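Local coordinates for protein putative esterase/lipase/thioesterase (PDB 2PBL) that probably hydrolyses ester or thioester bonds, as a putative esterase/lipase/thioesterase of the alpha/beta-hydrolase fold, at residues F31-L43 against R50-P62. Numbering follows the deposited sequence.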
loop_
_atom_site.group_PDB
_atom_site.type_symbol
_atom_site.label_atom_id
_atom_site.label_comp_id
_atom_site.label_asym_id
_atom_site.label_seq_id
_atom_site.Cartn_x
_atom_site.Cartn_y
_atom_site.Cartn_z
ATOM N N PHE A 31 7.970 -9.775 15.192
ATOM C CA PHE A 31 7.433 -10.692 14.200
ATOM C C PHE A 31 8.562 -11.271 13.352
ATOM O O PHE A 31 8.585 -12.452 13.120
ATOM C CB PHE A 31 6.387 -10.003 13.303
ATOM C CG PHE A 31 6.044 -10.798 12.054
ATOM C CD1 PHE A 31 5.101 -11.813 12.094
ATOM C CD2 PHE A 31 6.721 -10.551 10.855
ATOM C CE1 PHE A 31 4.820 -12.563 10.956
ATOM C CE2 PHE A 31 6.438 -11.269 9.718
ATOM C CZ PHE A 31 5.484 -12.275 9.763
ATOM N N ARG A 32 9.470 -10.445 12.857
ATOM C CA ARG A 32 10.529 -10.971 12.004
ATOM C C ARG A 32 11.332 -12.014 12.760
ATOM O O ARG A 32 11.586 -13.100 12.255
ATOM C CB ARG A 32 11.463 -9.867 11.507
ATOM C CG ARG A 32 10.862 -8.958 10.447
ATOM C CD ARG A 32 11.864 -7.999 9.851
ATOM N NE ARG A 32 12.384 -7.036 10.825
ATOM C CZ ARG A 32 11.815 -5.876 11.147
ATOM N NH1 ARG A 32 10.665 -5.489 10.632
ATOM N NH2 ARG A 32 12.417 -5.089 12.016
ATOM N N ASN A 33 11.719 -11.661 13.979
ATOM C CA ASN A 33 12.486 -12.553 14.827
ATOM C C ASN A 33 11.766 -13.857 15.087
ATOM O O ASN A 33 12.408 -14.895 15.146
ATOM C CB ASN A 33 12.835 -11.879 16.148
ATOM C CG ASN A 33 13.828 -10.761 15.982
ATOM O OD1 ASN A 33 14.574 -10.697 14.996
ATOM N ND2 ASN A 33 13.847 -9.858 16.953
ATOM N N SER A 34 10.443 -13.814 15.193
ATOM C CA SER A 34 9.634 -15.016 15.433
ATOM C C SER A 34 9.594 -15.993 14.276
ATOM O O SER A 34 9.408 -17.207 14.453
ATOM C CB SER A 34 8.190 -14.607 15.740
ATOM O OG SER A 34 7.559 -14.012 14.603
ATOM N N LEU A 35 9.810 -15.472 13.080
ATOM C CA LEU A 35 9.630 -16.275 11.886
ATOM C C LEU A 35 10.865 -17.069 11.488
ATOM O O LEU A 35 10.778 -17.999 10.661
ATOM C CB LEU A 35 9.206 -15.374 10.727
ATOM C CG LEU A 35 8.063 -15.923 9.924
ATOM C CD1 LEU A 35 6.775 -15.915 10.777
ATOM C CD2 LEU A 35 7.934 -15.050 8.708
ATOM N N GLN A 36 12.009 -16.703 12.032
ATOM C CA GLN A 36 13.229 -17.433 11.739
ATOM C C GLN A 36 13.492 -17.478 10.233
ATOM O O GLN A 36 13.345 -16.463 9.590
ATOM C CB GLN A 36 13.210 -18.837 12.409
ATOM C CG GLN A 36 12.951 -18.838 13.922
ATOM C CD GLN A 36 13.953 -17.956 14.692
ATOM O OE1 GLN A 36 15.134 -17.885 14.345
ATOM N NE2 GLN A 36 13.479 -17.295 15.735
ATOM N N ASP A 37 13.821 -18.628 9.646
ATOM C CA ASP A 37 14.187 -18.658 8.213
ATOM C C ASP A 37 13.030 -18.573 7.222
ATOM O O ASP A 37 13.280 -18.562 6.026
ATOM C CB ASP A 37 15.114 -19.840 7.844
ATOM N N ARG A 38 11.790 -18.510 7.716
ATOM C CA ARG A 38 10.638 -18.214 6.852
ATOM C C ARG A 38 10.552 -16.720 6.533
ATOM O O ARG A 38 9.708 -16.300 5.754
ATOM C CB ARG A 38 9.342 -18.737 7.432
ATOM C CG ARG A 38 9.296 -20.261 7.287
ATOM C CD ARG A 38 7.922 -20.877 7.492
ATOM N NE ARG A 38 7.388 -20.694 8.858
ATOM C CZ ARG A 38 6.359 -19.928 9.217
ATOM N NH1 ARG A 38 5.701 -19.176 8.357
ATOM N NH2 ARG A 38 6.005 -19.886 10.493
ATOM N N ALA A 39 11.398 -15.923 7.179
ATOM C CA ALA A 39 11.542 -14.520 6.857
ATOM C C ALA A 39 12.757 -14.358 5.948
ATOM O O ALA A 39 13.892 -14.534 6.392
ATOM C CB ALA A 39 11.720 -13.713 8.112
ATOM N N ARG A 40 12.523 -14.090 4.670
ATOM C CA ARG A 40 13.591 -13.787 3.700
ATOM C C ARG A 40 13.737 -12.245 3.590
ATOM O O ARG A 40 13.057 -11.588 2.803
ATOM C CB ARG A 40 13.264 -14.406 2.359
ATOM C CG ARG A 40 13.221 -15.917 2.372
ATOM C CD ARG A 40 12.865 -16.488 0.965
ATOM N NE ARG A 40 13.802 -16.060 -0.088
ATOM C CZ ARG A 40 13.635 -16.282 -1.393
ATOM N NH1 ARG A 40 12.565 -16.940 -1.841
ATOM N NH2 ARG A 40 14.547 -15.852 -2.254
ATOM N N LEU A 41 14.619 -11.664 4.386
ATOM C CA LEU A 41 14.689 -10.217 4.463
ATOM C C LEU A 41 15.576 -9.577 3.410
ATOM O O LEU A 41 16.496 -10.207 2.905
ATOM C CB LEU A 41 15.181 -9.803 5.846
ATOM C CG LEU A 41 14.390 -10.353 7.036
ATOM C CD1 LEU A 41 15.012 -9.869 8.324
ATOM C CD2 LEU A 41 12.950 -9.938 6.983
ATOM N N ASN A 42 15.287 -8.324 3.067
ATOM C CA ASN A 42 16.168 -7.577 2.177
ATOM C C ASN A 42 16.549 -8.207 0.852
ATOM O O ASN A 42 17.702 -8.128 0.390
ATOM C CB ASN A 42 17.412 -7.141 2.969
ATOM C CG ASN A 42 17.043 -6.215 4.067
ATOM O OD1 ASN A 42 16.521 -5.124 3.812
ATOM N ND2 ASN A 42 17.236 -6.648 5.307
ATOM N N LEU A 43 15.563 -8.808 0.214
ATOM C CA LEU A 43 15.755 -9.318 -1.112
ATOM C C LEU A 43 15.773 -8.090 -2.022
ATOM O O LEU A 43 15.031 -7.157 -1.796
ATOM C CB LEU A 43 14.634 -10.265 -1.479
ATOM C CG LEU A 43 14.496 -11.577 -0.703
ATOM C CD1 LEU A 43 13.383 -12.450 -1.311
ATOM C CD2 LEU A 43 15.818 -12.354 -0.638
ATOM N N ARG A 50 17.466 1.303 -1.176
ATOM C CA ARG A 50 16.056 1.106 -0.742
ATOM C C ARG A 50 15.240 0.280 -1.761
ATOM O O ARG A 50 13.997 0.176 -1.647
ATOM C CB ARG A 50 15.376 2.438 -0.425
ATOM C CG ARG A 50 15.969 3.160 0.755
ATOM C CD ARG A 50 15.420 4.537 0.921
ATOM N NE ARG A 50 13.985 4.540 1.189
ATOM C CZ ARG A 50 13.438 4.561 2.399
ATOM N NH1 ARG A 50 14.179 4.618 3.498
ATOM N NH2 ARG A 50 12.121 4.521 2.510
ATOM N N HIS A 51 15.929 -0.323 -2.740
ATOM C CA HIS A 51 15.249 -1.245 -3.670
ATOM C C HIS A 51 15.235 -2.686 -3.146
ATOM O O HIS A 51 15.676 -3.627 -3.813
ATOM C CB HIS A 51 15.843 -1.177 -5.076
ATOM C CG HIS A 51 15.767 0.184 -5.687
ATOM N ND1 HIS A 51 16.640 0.616 -6.646
ATOM C CD2 HIS A 51 14.962 1.233 -5.412
ATOM C CE1 HIS A 51 16.363 1.865 -6.966
ATOM N NE2 HIS A 51 15.343 2.263 -6.232
ATOM N N LYS A 52 14.611 -2.858 -1.986
ATOM C CA LYS A 52 14.583 -4.115 -1.303
ATOM C C LYS A 52 13.173 -4.448 -0.876
ATOM O O LYS A 52 12.371 -3.530 -0.718
ATOM C CB LYS A 52 15.359 -3.989 0.000
ATOM C CG LYS A 52 16.758 -3.439 -0.080
ATOM C CD LYS A 52 17.728 -4.426 -0.594
ATOM C CE LYS A 52 19.134 -3.800 -0.530
ATOM N NZ LYS A 52 20.146 -4.591 -1.235
ATOM N N PHE A 53 12.913 -5.742 -0.696
ATOM C CA PHE A 53 11.674 -6.235 -0.135
ATOM C C PHE A 53 11.923 -7.409 0.780
ATOM O O PHE A 53 12.925 -8.121 0.663
ATOM C CB PHE A 53 10.630 -6.611 -1.198
ATOM C CG PHE A 53 10.978 -7.808 -2.053
ATOM C CD1 PHE A 53 11.846 -7.697 -3.134
ATOM C CD2 PHE A 53 10.366 -9.028 -1.835
ATOM C CE1 PHE A 53 12.158 -8.803 -3.911
ATOM C CE2 PHE A 53 10.643 -10.139 -2.636
ATOM C CZ PHE A 53 11.538 -10.010 -3.689
ATOM N N ASP A 54 11.007 -7.552 1.729
ATOM C CA ASP A 54 11.000 -8.663 2.640
ATOM C C ASP A 54 9.940 -9.648 2.104
ATOM O O ASP A 54 8.897 -9.260 1.563
ATOM C CB ASP A 54 10.685 -8.230 4.059
ATOM C CG ASP A 54 11.819 -7.410 4.720
ATOM O OD1 ASP A 54 12.989 -7.399 4.272
ATOM O OD2 ASP A 54 11.506 -6.756 5.725
ATOM N N LEU A 55 10.273 -10.920 2.192
ATOM C CA LEU A 55 9.401 -11.998 1.782
ATOM C C LEU A 55 9.207 -12.966 2.949
ATOM O O LEU A 55 10.162 -13.606 3.434
ATOM C CB LEU A 55 9.953 -12.712 0.566
ATOM C CG LEU A 55 9.086 -13.780 -0.068
ATOM C CD1 LEU A 55 7.723 -13.227 -0.547
ATOM C CD2 LEU A 55 9.843 -14.359 -1.251
ATOM N N PHE A 56 7.968 -13.020 3.401
ATOM C CA PHE A 56 7.554 -13.880 4.493
ATOM C C PHE A 56 6.811 -15.080 3.927
ATOM O O PHE A 56 5.783 -14.940 3.261
ATOM C CB PHE A 56 6.713 -13.115 5.525
ATOM C CG PHE A 56 7.403 -11.880 6.023
ATOM C CD1 PHE A 56 8.548 -11.989 6.795
ATOM C CD2 PHE A 56 6.967 -10.617 5.654
ATOM C CE1 PHE A 56 9.230 -10.867 7.190
ATOM C CE2 PHE A 56 7.663 -9.488 6.057
ATOM C CZ PHE A 56 8.771 -9.623 6.829
ATOM N N LEU A 57 7.314 -16.266 4.259
ATOM C CA LEU A 57 6.781 -17.520 3.729
ATOM C C LEU A 57 5.918 -18.199 4.744
ATOM O O LEU A 57 6.280 -18.178 5.940
ATOM C CB LEU A 57 7.931 -18.466 3.407
ATOM C CG LEU A 57 8.949 -17.890 2.430
ATOM C CD1 LEU A 57 10.136 -18.770 2.296
ATOM C CD2 LEU A 57 8.334 -17.618 1.068
ATOM N N PRO A 58 4.800 -18.826 4.289
ATOM C CA PRO A 58 3.945 -19.590 5.168
ATOM C C PRO A 58 4.612 -20.923 5.408
ATOM O O PRO A 58 5.640 -21.219 4.810
ATOM C CB PRO A 58 2.658 -19.791 4.337
ATOM C CG PRO A 58 3.116 -19.827 2.952
ATOM C CD PRO A 58 4.335 -18.914 2.887
ATOM N N GLU A 59 4.021 -21.736 6.266
ATOM C CA GLU A 59 4.616 -23.033 6.530
ATOM C C GLU A 59 4.506 -24.014 5.377
ATOM O O GLU A 59 5.462 -24.721 5.094
ATOM C CB GLU A 59 4.035 -23.640 7.793
ATOM C CG GLU A 59 4.573 -23.015 9.038
ATOM C CD GLU A 59 4.218 -23.850 10.237
ATOM O OE1 GLU A 59 3.088 -23.745 10.726
ATOM O OE2 GLU A 59 5.096 -24.602 10.661
ATOM N N GLY A 60 3.361 -24.111 4.722
ATOM C CA GLY A 60 3.277 -25.046 3.584
ATOM C C GLY A 60 3.620 -24.379 2.258
ATOM O O GLY A 60 4.211 -23.301 2.216
ATOM N N THR A 61 3.248 -25.036 1.174
ATOM C CA THR A 61 3.351 -24.465 -0.174
ATOM C C THR A 61 2.433 -23.233 -0.259
ATOM O O THR A 61 1.261 -23.300 0.072
ATOM C CB THR A 61 2.905 -25.463 -1.213
ATOM O OG1 THR A 61 3.816 -26.567 -1.196
ATOM C CG2 THR A 61 2.903 -24.830 -2.604
ATOM N N PRO A 62 2.985 -22.089 -0.614
ATOM C CA PRO A 62 2.131 -20.909 -0.658
ATOM C C PRO A 62 0.967 -21.041 -1.633
ATOM O O PRO A 62 1.139 -21.591 -2.726
ATOM C CB PRO A 62 3.112 -19.799 -1.082
ATOM C CG PRO A 62 4.439 -20.304 -0.719
ATOM C CD PRO A 62 4.388 -21.767 -0.914
HETATM O O HOH W 1 19.514 -7.377 -1.411
#
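Phe-31 drives the edge of its ring into the face of Phe-56, a T-shaped pair with CE2 of Phe-31 3.7 Å from CD1 of Phe-56 and the planes at 77°. This is the tight part: CD2 of Leu-35 and CD2 of Leu-41 also touch the Phe-56 ring, while CB of Ala-39 meets its edge. On the other sheet face, CB of Leu-43 lies over the Phe-53 ring, 3.9 Å from its centroid, a CH-pi contact. Between these layers runs an antiparallel hairpin, Arg-40 bonded both ways to Leu-55 and Leu-43 to Phe-53. Asn-42 and Leu-43 together face Phe-53, a G1 beta bulge in which Asn-42 N turns to OD1 of Asp-54 at 2.8 Å; Lys-79 also salt-bridges that oxygen.

The solvent side is looser. A water joins Asn-42 O to Lys-52 NZ, which also bonds OG of Ser-44, and at the far end Arg-38, bent at chi3 (-64°), brings NH1 back to Leu-57 O at 2.7 Å, while CG of Glu-59 covers one guanidinium face. A leucine in place of Arg-38 would probably cost Leu-57 O this bond and leave Glu-59 CG without its flat partner.

Strand 39-44 is outermost in the sheet; strand 52-56 pairs onward with 94-99. Helix 87-91 reaches Phe-31 and Phe-56 on one face, and helix 109-126 packs on Phe-53 and Leu-55 across the other.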